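Local coordinates for protein D-lactate dehydrogenase (Fermentative) (PDB 6ABJ) that probably catalyses the NADH-dependent interconversion of pyruvate and D-lactate as a tetrameric member of the D-isomer specific 2-hydroxyacid dehydrogenase family, at residues 173-178 against 218-223; 166-171 against 202-207; 47-52 against 283-288. All coordinates share one frame; numbering follows the deposited sequence.

Contact 1. Residues 173-178 against 218-223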
loop_
_atom_site.group_PDB
_atom_site.type_symbol
_atom_site.label_atom_id
_atom_site.label_comp_id
_atom_site.label_asym_id
_atom_site.label_seq_id
_atom_site.Cartn_x
_atom_site.Cartn_y
_atom_site.Cartn_z
ATOM N N GLU B 173 17.284 26.723 -14.360
ATOM C CA GLU B 173 18.308 27.430 -13.596
ATOM C C GLU B 173 18.117 27.248 -12.098
ATOM O O GLU B 173 19.084 27.058 -11.336
ATOM C CB GLU B 173 18.312 28.944 -13.972
ATOM C CG GLU B 173 19.314 29.718 -13.136
ATOM C CD GLU B 173 19.209 31.284 -13.281
ATOM O OE1 GLU B 173 18.733 31.747 -14.339
ATOM O OE2 GLU B 173 19.621 31.965 -12.336
ATOM N N THR B 174 16.892 27.357 -11.653
ATOM C CA THR B 174 16.568 27.196 -10.252
ATOM C C THR B 174 16.935 25.782 -9.793
ATOM O O THR B 174 17.536 25.580 -8.728
ATOM C CB THR B 174 15.069 27.453 -10.012
ATOM O OG1 THR B 174 14.693 28.728 -10.584
ATOM C CG2 THR B 174 14.719 27.427 -8.521
ATOM N N PHE B 175 16.532 24.805 -10.606
ATOM C CA PHE B 175 16.924 23.397 -10.365
ATOM C C PHE B 175 18.445 23.259 -10.312
ATOM O O PHE B 175 19.044 22.593 -9.422
ATOM C CB PHE B 175 16.317 22.556 -11.483
ATOM C CG PHE B 175 16.758 21.105 -11.459
ATOM C CD1 PHE B 175 16.199 20.250 -10.545
ATOM C CD2 PHE B 175 17.789 20.644 -12.273
ATOM C CE1 PHE B 175 16.596 18.891 -10.494
ATOM C CE2 PHE B 175 18.223 19.298 -12.206
ATOM C CZ PHE B 175 17.594 18.429 -11.333
ATOM N N ALA B 176 19.117 23.858 -11.279
ATOM C CA ALA B 176 20.583 23.752 -11.310
ATOM C C ALA B 176 21.218 24.287 -10.031
ATOM O O ALA B 176 22.158 23.660 -9.484
ATOM C CB ALA B 176 21.150 24.437 -12.548
ATOM N N ARG B 177 20.741 25.427 -9.513
ATOM C CA ARG B 177 21.323 26.018 -8.316
ATOM C C ARG B 177 21.126 25.105 -7.109
ATOM O O ARG B 177 22.011 24.916 -6.255
ATOM C CB ARG B 177 20.687 27.427 -8.013
ATOM C CG ARG B 177 21.216 28.114 -6.748
ATOM C CD ARG B 177 21.199 29.675 -6.812
ATOM N NE ARG B 177 20.117 30.127 -7.672
ATOM C CZ ARG B 177 20.239 30.623 -8.906
ATOM N NH1 ARG B 177 21.402 30.828 -9.450
ATOM N NH2 ARG B 177 19.145 30.906 -9.613
ATOM N N ILE B 178 19.942 24.515 -6.997
ATOM C CA ILE B 178 19.721 23.566 -5.887
ATOM C C ILE B 178 20.669 22.404 -6.000
ATOM O O ILE B 178 21.285 22.037 -5.019
ATOM C CB ILE B 178 18.291 23.027 -5.874
ATOM C CG1 ILE B 178 17.305 24.156 -5.607
ATOM C CG2 ILE B 178 18.137 22.023 -4.749
ATOM C CD1 ILE B 178 15.863 23.790 -5.891
ATOM N N SER B 218 17.547 16.017 -16.201
ATOM C CA SER B 218 16.294 16.569 -15.818
ATOM C C SER B 218 15.845 17.496 -16.957
ATOM O O SER B 218 16.628 18.294 -17.392
ATOM C CB SER B 218 16.375 17.346 -14.512
ATOM O OG SER B 218 15.099 17.725 -14.065
ATOM N N LEU B 219 14.593 17.320 -17.416
ATOM C CA LEU B 219 14.068 18.100 -18.523
ATOM C C LEU B 219 13.371 19.371 -18.030
ATOM O O LEU B 219 12.430 19.329 -17.214
ATOM C CB LEU B 219 13.099 17.273 -19.341
ATOM C CG LEU B 219 13.616 15.940 -19.795
ATOM C CD1 LEU B 219 12.575 15.054 -20.465
ATOM C CD2 LEU B 219 14.746 16.150 -20.784
ATOM N N HIS B 220 13.831 20.503 -18.564
ATOM C CA HIS B 220 13.186 21.771 -18.310
ATOM C C HIS B 220 13.088 22.680 -19.548
ATOM O O HIS B 220 12.963 23.883 -19.398
ATOM C CB HIS B 220 13.950 22.504 -17.243
ATOM C CG HIS B 220 14.096 21.713 -15.988
ATOM N ND1 HIS B 220 13.136 21.690 -14.993
ATOM C CD2 HIS B 220 15.089 20.890 -15.588
ATOM C CE1 HIS B 220 13.546 20.894 -14.028
ATOM N NE2 HIS B 220 14.736 20.416 -14.362
ATOM N N CYS B 221 13.117 22.111 -20.739
ATOM C CA CYS B 221 13.008 22.923 -21.938
ATOM C C CYS B 221 11.535 23.040 -22.350
ATOM O O CYS B 221 10.738 22.103 -22.103
ATOM C CB CYS B 221 13.830 22.309 -23.047
ATOM S SG CYS B 221 13.421 20.545 -23.303
ATOM N N PRO B 222 11.162 24.182 -22.998
ATOM C CA PRO B 222 9.849 24.311 -23.610
ATOM C C PRO B 222 9.553 23.231 -24.622
ATOM O O PRO B 222 10.466 22.686 -25.305
ATOM C CB PRO B 222 9.925 25.707 -24.316
ATOM C CG PRO B 222 10.878 26.480 -23.449
ATOM C CD PRO B 222 11.940 25.438 -23.114
ATOM N N LEU B 223 8.271 22.885 -24.731
ATOM C CA LEU B 223 7.847 21.952 -25.769
ATOM C C LEU B 223 7.619 22.707 -27.105
ATOM O O LEU B 223 6.846 23.648 -27.141
ATOM C CB LEU B 223 6.550 21.202 -25.365
ATOM C CG LEU B 223 5.887 20.376 -26.481
ATOM C CD1 LEU B 223 6.749 19.208 -26.902
ATOM C CD2 LEU B 223 4.479 19.901 -26.078
#
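Helix 170-181 packs over the end of strand 216-219, and Phe-175 and Ser-218 make the closest backbone approach, with their CA atoms 8.8 Å apart. Phe-175 fills that gap. Its CG lies anti to the backbone N (chi1 174°), which sends the ring from the helix down to the strand. Ser-218 and His-220 meet the same face of this ring at different parts of its rim. Near the far end, Phe-175 CE2 rests 3.5 Å from Ser-218 CB, and the OG of Ser-218 also sits over the face. Near the root of the ring, His-220 NE2 comes within 3.6 Å of Phe-175 CG. The two rings are tilted by 37° and their centroids are 4.9 Å apart. The rings meet at a slant. His-220 NE2 also gives a weak, bent hydrogen bond to Ser-218 OG, at 2.7 Å. That bond links the two groups under the phenyl ring and may help set the turn of the imidazole. Phe-175 also touches Val-163 and Val-165 of strand 162-166 and Ile-129 of helix 118-134, so its ring is buried between helices and sheet. Within the helix, away from the phenyl contact, Arg-177 NH2 forms a salt bridge with Glu-173 OE2 that includes a nearly straight hydrogen bond, 3.0 Å. Glu-173 has a second partner in Arg-196. His-220 lies close to Ile-171 and Thr-248, both NADH-binding residues. Helix-on-sheet packing of this kind, beside the cofactor site, belongs to the Rossmann fold of the NAD-binding domain.

Contact 2. Residues 166-171 against 202-207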
loop_
_atom_site.group_PDB
_atom_site.type_symbol
_atom_site.label_atom_id
_atom_site.label_comp_id
_atom_site.label_asym_id
_atom_site.label_seq_id
_atom_site.Cartn_x
_atom_site.Cartn_y
_atom_site.Cartn_z
ATOM N N ILE B 166 18.613 19.948 -19.059
ATOM C CA ILE B 166 18.237 20.225 -20.402
ATOM C C ILE B 166 17.202 21.359 -20.382
ATOM O O ILE B 166 16.031 21.167 -20.034
ATOM C CB ILE B 166 17.699 18.966 -21.082
ATOM C CG1 ILE B 166 18.847 17.950 -21.171
ATOM C CG2 ILE B 166 17.186 19.243 -22.513
ATOM C CD1 ILE B 166 18.380 16.629 -21.683
ATOM N N GLY B 167 17.678 22.554 -20.761
ATOM C CA GLY B 167 16.815 23.764 -20.740
ATOM C C GLY B 167 17.142 24.573 -19.527
ATOM O O GLY B 167 16.876 24.162 -18.392
ATOM N N THR B 168 17.751 25.729 -19.745
ATOM C CA THR B 168 18.237 26.536 -18.646
ATOM C C THR B 168 17.525 27.879 -18.539
ATOM O O THR B 168 18.111 28.850 -18.073
ATOM C CB THR B 168 19.765 26.716 -18.673
ATOM O OG1 THR B 168 20.204 27.286 -19.938
ATOM C CG2 THR B 168 20.443 25.363 -18.459
ATOM N N GLY B 169 16.244 27.852 -18.875
ATOM C CA GLY B 169 15.289 28.843 -18.447
ATOM C C GLY B 169 15.159 28.958 -16.965
ATOM O O GLY B 169 15.941 28.425 -16.195
ATOM N N GLN B 170 14.161 29.723 -16.519
ATOM C CA GLN B 170 14.006 29.982 -15.100
ATOM C C GLN B 170 13.935 28.669 -14.193
ATOM O O GLN B 170 14.518 28.594 -13.149
ATOM C CB GLN B 170 12.749 30.811 -14.887
ATOM C CG GLN B 170 12.985 32.313 -14.937
ATOM C CD GLN B 170 12.305 32.935 -13.740
ATOM O OE1 GLN B 170 12.924 33.672 -12.983
ATOM N NE2 GLN B 170 11.029 32.562 -13.513
ATOM N N ILE B 171 13.149 27.716 -14.592
ATOM C CA ILE B 171 12.980 26.530 -13.734
ATOM C C ILE B 171 14.288 25.728 -13.777
ATOM O O ILE B 171 14.816 25.331 -12.731
ATOM C CB ILE B 171 11.761 25.700 -14.149
ATOM C CG1 ILE B 171 10.471 26.502 -14.026
ATOM C CG2 ILE B 171 11.651 24.490 -13.195
ATOM C CD1 ILE B 171 9.230 25.840 -14.600
ATOM N N GLY B 202 28.316 25.467 -13.608
ATOM C CA GLY B 202 27.772 24.630 -14.704
ATOM C C GLY B 202 28.535 24.689 -16.003
ATOM O O GLY B 202 28.987 25.767 -16.424
ATOM N N ARG B 203 28.658 23.554 -16.677
ATOM C CA ARG B 203 29.377 23.452 -17.969
ATOM C C ARG B 203 28.342 23.199 -19.063
ATOM O O ARG B 203 27.618 22.152 -19.056
ATOM C CB ARG B 203 30.306 22.252 -17.912
ATOM C CG ARG B 203 31.696 22.478 -18.443
ATOM C CD ARG B 203 32.312 21.379 -19.233
ATOM N NE ARG B 203 32.107 19.993 -18.751
ATOM C CZ ARG B 203 31.895 18.967 -19.570
ATOM N NH1 ARG B 203 31.856 19.131 -20.888
ATOM N NH2 ARG B 203 31.747 17.749 -19.119
ATOM N N TYR B 204 28.294 24.055 -20.072
ATOM C CA TYR B 204 27.471 23.756 -21.259
ATOM C C TYR B 204 28.186 22.823 -22.172
ATOM O O TYR B 204 29.416 22.922 -22.320
ATOM C CB TYR B 204 27.059 25.053 -22.040
ATOM C CG TYR B 204 25.915 25.801 -21.405
ATOM C CD1 TYR B 204 26.169 26.763 -20.460
ATOM C CD2 TYR B 204 24.600 25.517 -21.726
ATOM C CE1 TYR B 204 25.166 27.476 -19.896
ATOM C CE2 TYR B 204 23.574 26.174 -21.108
ATOM C CZ TYR B 204 23.863 27.204 -20.241
ATOM O OH TYR B 204 22.862 27.922 -19.605
ATOM N N LEU B 205 27.422 21.933 -22.814
ATOM C CA LEU B 205 27.938 21.004 -23.773
ATOM C C LEU B 205 26.853 20.572 -24.710
ATOM O O LEU B 205 25.704 20.903 -24.535
ATOM C CB LEU B 205 28.659 19.809 -23.130
ATOM C CG LEU B 205 28.123 19.019 -21.902
ATOM C CD1 LEU B 205 26.665 19.289 -21.460
ATOM C CD2 LEU B 205 28.493 17.581 -21.873
ATOM N N ALA B 206 27.215 19.823 -25.741
ATOM C CA ALA B 206 26.238 19.281 -26.655
ATOM C C ALA B 206 25.237 18.315 -25.971
ATOM O O ALA B 206 25.588 17.616 -25.028
ATOM C CB ALA B 206 26.947 18.561 -27.778
ATOM N N LEU B 207 24.004 18.288 -26.476
ATOM C CA LEU B 207 22.948 17.470 -25.909
ATOM C C LEU B 207 23.465 16.023 -25.792
ATOM O O LEU B 207 23.208 15.370 -24.766
ATOM C CB LEU B 207 21.695 17.512 -26.764
ATOM C CG LEU B 207 20.517 16.649 -26.435
ATOM C CD1 LEU B 207 20.054 16.849 -24.990
ATOM C CD2 LEU B 207 19.372 16.873 -27.395
#
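Ile-166 meets Leu-207 where strand 162-166 of the Rossmann fold ends and runs into the glycine-rich turn before helix 170-181. The strand-turn-helix fits the GxGxxG pattern of Gly-167, Gly-169 and Gly-172. Ile-166 and Leu-207 have the nearest CA atoms of the two segments, 7.8 Å apart. Their side chains cross at about a right angle and touch through methyl groups, Ile-166 CD1 to Leu-207 CD1 at 3.7 Å. Leu-207 opens helix 207-213, and Ile-166 also packs on Leu-210 and Leu-211 of that helix. This joins the strand end to the helix beside it by purely apolar contact. Gly-167 comes next. A CB at its backbone angles (102°, 111°) would collide with the carbonyl oxygen of Ile-166, which explains the glycine. Thr-168 follows, and its hydroxyl is hydrogen-bonded to that of Tyr-204. Tyr-204 thus ties edge strand 203-204 to Thr-168 of the turn. The backbone N of Thr-168 is hydrogen-bonded to Asp-190, an NADH-binding residue at the end of the neighbouring strand. Gly-169 is the N-cap of helix 170-181. Gln-170 and Ile-171 start the helix and bind NADH in another structure of this enzyme, while this chain carries no cofactor. Tyr-204 OH has a second partner, the backbone N of Asn-194, which donates to it. Thr-168 OG1 sits between its own backbone N and carbonyl carbon (chi1 56°). From there it meets the edge of the phenol in the ring plane, 2.8 Å from Tyr-204 OH, and either hydroxyl could donate.

Contact 3. Residues 47-52 against 283-288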
loop_
_atom_site.group_PDB
_atom_site.type_symbol
_atom_site.label_atom_id
_atom_site.label_comp_id
_atom_site.label_asym_id
_atom_site.label_seq_id
_atom_site.Cartn_x
_atom_site.Cartn_y
_atom_site.Cartn_z
ATOM N N GLN B 47 -17.677 21.738 -8.269
ATOM C CA GLN B 47 -16.779 20.598 -8.398
ATOM C C GLN B 47 -16.830 19.930 -9.774
ATOM O O GLN B 47 -15.853 19.386 -10.243
ATOM C CB GLN B 47 -17.144 19.557 -7.334
ATOM C CG GLN B 47 -17.004 20.099 -5.930
ATOM C CD GLN B 47 -17.173 18.995 -4.906
ATOM O OE1 GLN B 47 -17.441 17.833 -5.258
ATOM N NE2 GLN B 47 -17.022 19.346 -3.630
ATOM N N ALA B 48 -17.980 19.937 -10.423
ATOM C CA ALA B 48 -18.110 19.184 -11.661
ATOM C C ALA B 48 -17.222 19.715 -12.760
ATOM O O ALA B 48 -16.938 20.889 -12.810
ATOM C CB ALA B 48 -19.554 19.215 -12.118
ATOM N N HIS B 49 -16.794 18.808 -13.635
ATOM C CA HIS B 49 -16.105 19.151 -14.865
ATOM C C HIS B 49 -16.980 19.972 -15.800
ATOM O O HIS B 49 -18.177 19.727 -15.917
ATOM C CB HIS B 49 -15.656 17.918 -15.643
ATOM C CG HIS B 49 -14.736 17.015 -14.893
ATOM N ND1 HIS B 49 -13.793 17.471 -13.992
ATOM C CD2 HIS B 49 -14.609 15.662 -14.920
ATOM C CE1 HIS B 49 -13.127 16.438 -13.498
ATOM N NE2 HIS B 49 -13.603 15.334 -14.048
ATOM N N LEU B 50 -16.347 20.890 -16.519
ATOM C CA LEU B 50 -17.006 21.532 -17.631
ATOM C C LEU B 50 -17.062 20.589 -18.843
ATOM O O LEU B 50 -16.060 20.004 -19.253
ATOM C CB LEU B 50 -16.252 22.801 -18.018
ATOM C CG LEU B 50 -16.791 23.520 -19.246
ATOM C CD1 LEU B 50 -18.202 24.034 -19.003
ATOM C CD2 LEU B 50 -15.837 24.658 -19.606
ATOM N N GLN B 51 -18.250 20.465 -19.407
ATOM C CA GLN B 51 -18.483 19.673 -20.612
ATOM C C GLN B 51 -19.884 20.087 -21.135
ATOM O O GLN B 51 -20.617 20.898 -20.482
ATOM C CB GLN B 51 -18.458 18.190 -20.230
ATOM C CG GLN B 51 -19.281 17.932 -18.968
ATOM C CD GLN B 51 -19.163 16.506 -18.491
ATOM O OE1 GLN B 51 -18.106 15.911 -18.574
ATOM N NE2 GLN B 51 -20.260 15.949 -18.002
ATOM N N ALA B 52 -20.260 19.533 -22.291
ATOM C CA ALA B 52 -21.509 19.926 -22.958
ATOM C C ALA B 52 -22.711 19.995 -21.985
ATOM O O ALA B 52 -23.444 20.991 -21.948
ATOM C CB ALA B 52 -21.801 19.003 -24.139
ATOM N N PHE B 283 -4.968 12.678 -15.603
ATOM C CA PHE B 283 -4.649 13.282 -14.367
ATOM C C PHE B 283 -5.780 14.109 -13.757
ATOM O O PHE B 283 -6.795 14.369 -14.367
ATOM C CB PHE B 283 -3.430 14.152 -14.540
ATOM C CG PHE B 283 -2.090 13.411 -14.719
ATOM C CD1 PHE B 283 -1.966 12.031 -14.749
ATOM C CD2 PHE B 283 -0.921 14.172 -14.771
ATOM C CE1 PHE B 283 -0.691 11.454 -14.893
ATOM C CE2 PHE B 283 0.313 13.612 -14.939
ATOM C CZ PHE B 283 0.440 12.251 -14.947
ATOM N N PHE B 284 -5.571 14.465 -12.500
ATOM C CA PHE B 284 -6.437 15.311 -11.716
ATOM C C PHE B 284 -7.747 14.688 -11.381
ATOM O O PHE B 284 -8.676 15.394 -11.055
ATOM C CB PHE B 284 -6.689 16.646 -12.459
ATOM C CG PHE B 284 -5.457 17.227 -13.069
ATOM C CD1 PHE B 284 -4.450 17.684 -12.250
ATOM C CD2 PHE B 284 -5.286 17.254 -14.446
ATOM C CE1 PHE B 284 -3.299 18.181 -12.796
ATOM C CE2 PHE B 284 -4.140 17.746 -15.005
ATOM C CZ PHE B 284 -3.151 18.231 -14.179
ATOM N N GLU B 285 -7.843 13.385 -11.480
ATOM C CA GLU B 285 -9.056 12.670 -11.182
ATOM C C GLU B 285 -8.687 11.356 -10.496
ATOM O O GLU B 285 -7.682 10.793 -10.840
ATOM C CB GLU B 285 -9.632 12.298 -12.515
ATOM C CG GLU B 285 -11.018 11.674 -12.455
ATOM C CD GLU B 285 -12.111 12.649 -12.851
ATOM O OE1 GLU B 285 -11.861 13.879 -12.798
ATOM O OE2 GLU B 285 -13.202 12.164 -13.244
ATOM N N ASP B 286 -9.521 10.876 -9.618
ATOM C CA ASP B 286 -9.363 9.563 -9.049
ATOM C C ASP B 286 -9.973 8.565 -9.954
ATOM O O ASP B 286 -11.186 8.445 -10.009
ATOM C CB ASP B 286 -9.993 9.479 -7.701
ATOM C CG ASP B 286 -9.882 8.099 -7.068
ATOM O OD1 ASP B 286 -9.321 7.151 -7.652
ATOM O OD2 ASP B 286 -10.425 7.963 -5.983
ATOM N N ARG B 287 -9.115 7.867 -10.702
ATOM C CA ARG B 287 -9.565 6.802 -11.607
ATOM C C ARG B 287 -9.328 5.399 -11.064
ATOM O O ARG B 287 -9.261 4.440 -11.821
ATOM C CB ARG B 287 -8.861 7.017 -12.943
ATOM C CG ARG B 287 -9.293 8.335 -13.597
ATOM C CD ARG B 287 -8.596 8.574 -14.929
ATOM N NE ARG B 287 -8.848 9.939 -15.412
ATOM C CZ ARG B 287 -9.995 10.348 -15.954
ATOM N NH1 ARG B 287 -11.002 9.512 -16.127
ATOM N NH2 ARG B 287 -10.117 11.611 -16.330
ATOM N N SER B 288 -9.322 5.251 -9.754
ATOM C CA SER B 288 -8.782 3.998 -9.189
ATOM C C SER B 288 -9.849 2.909 -9.205
ATOM O O SER B 288 -9.563 1.777 -9.038
ATOM C CB SER B 288 -8.282 4.269 -7.784
ATOM O OG SER B 288 -9.345 4.711 -6.989
#
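His-49 and Glu-285 are brought together by the torsions of both side chains; only Glu-285 is bent. In His-49, CG lies anti to the carbonyl carbon, and the imidazole extends from its loop toward residues 283-288. In Glu-285, CG is anti to the backbone N, but the chain then kinks at chi2 (103°), which swings the carboxylate round to the histidine. The CA atoms stay 10.3 Å apart, so long side chains bridge the gap. His-49 NE2 gives a hydrogen bond to Glu-285 OE1 at 2.6 Å. It is short but weak, since the N-H...O angle is only 128°. The other oxygen, Glu-285 OE2, lies 3.3 Å from His-49 NE2. The carboxylate comes to the edge of the imidazole, and the two planes differ by 23°, nearly coplanar. The other ring nitrogen, ND1, is hydrogen-bonded to Ser-23 OG, its strongest polar partner, which fixes the rotation of the imidazole. Glu-285 CG lies over the centre of the Arg-287 guanidinium, 3.8 Å above its plane. Asp-286 OD1 takes the backbone N of Ser-288 at 2.8 Å in an Asx turn, and also its OG. Phe-283 meets Phe-148 of a second subunit, and Glu-285 shares backbone hydrogen bonds with that subunit. One loop follows edge strand 42-45 of the five-stranded sheet, the other strand 268-273 of the seven-stranded Rossmann sheet, so the contact bridges the two sheet-bearing parts of the chain. The carboxylate beside NE2 would be expected to favour a protonated His-49, but Arg-287 NH2, 5.6 Å from His-49 NE2, would work against it.

Contacts 1 and 2 are neighbours in the NAD-binding domain, with centres about 7 Å apart. Their segments alternate along the chain. Strand pairing joins them: His-220 N lies 2.7 Å from Ile-166 O, and Ser-218 O 3.1 Å from Ile-166 N, both probable hydrogen bonds. His-220 of contact 1 also packs against Ile-171 of contact 2, so the two meet beside the NADH site. Contact 3 stands apart from the annotated sites. Its centre is about 30 Å from that of contact 1 and about 36 Å from that of contact 2. Contacts 1 and 2 are both nested within the chain segment that contact 3 closes. Contacts 1 and 3 each touch the second subunit of the tetramer.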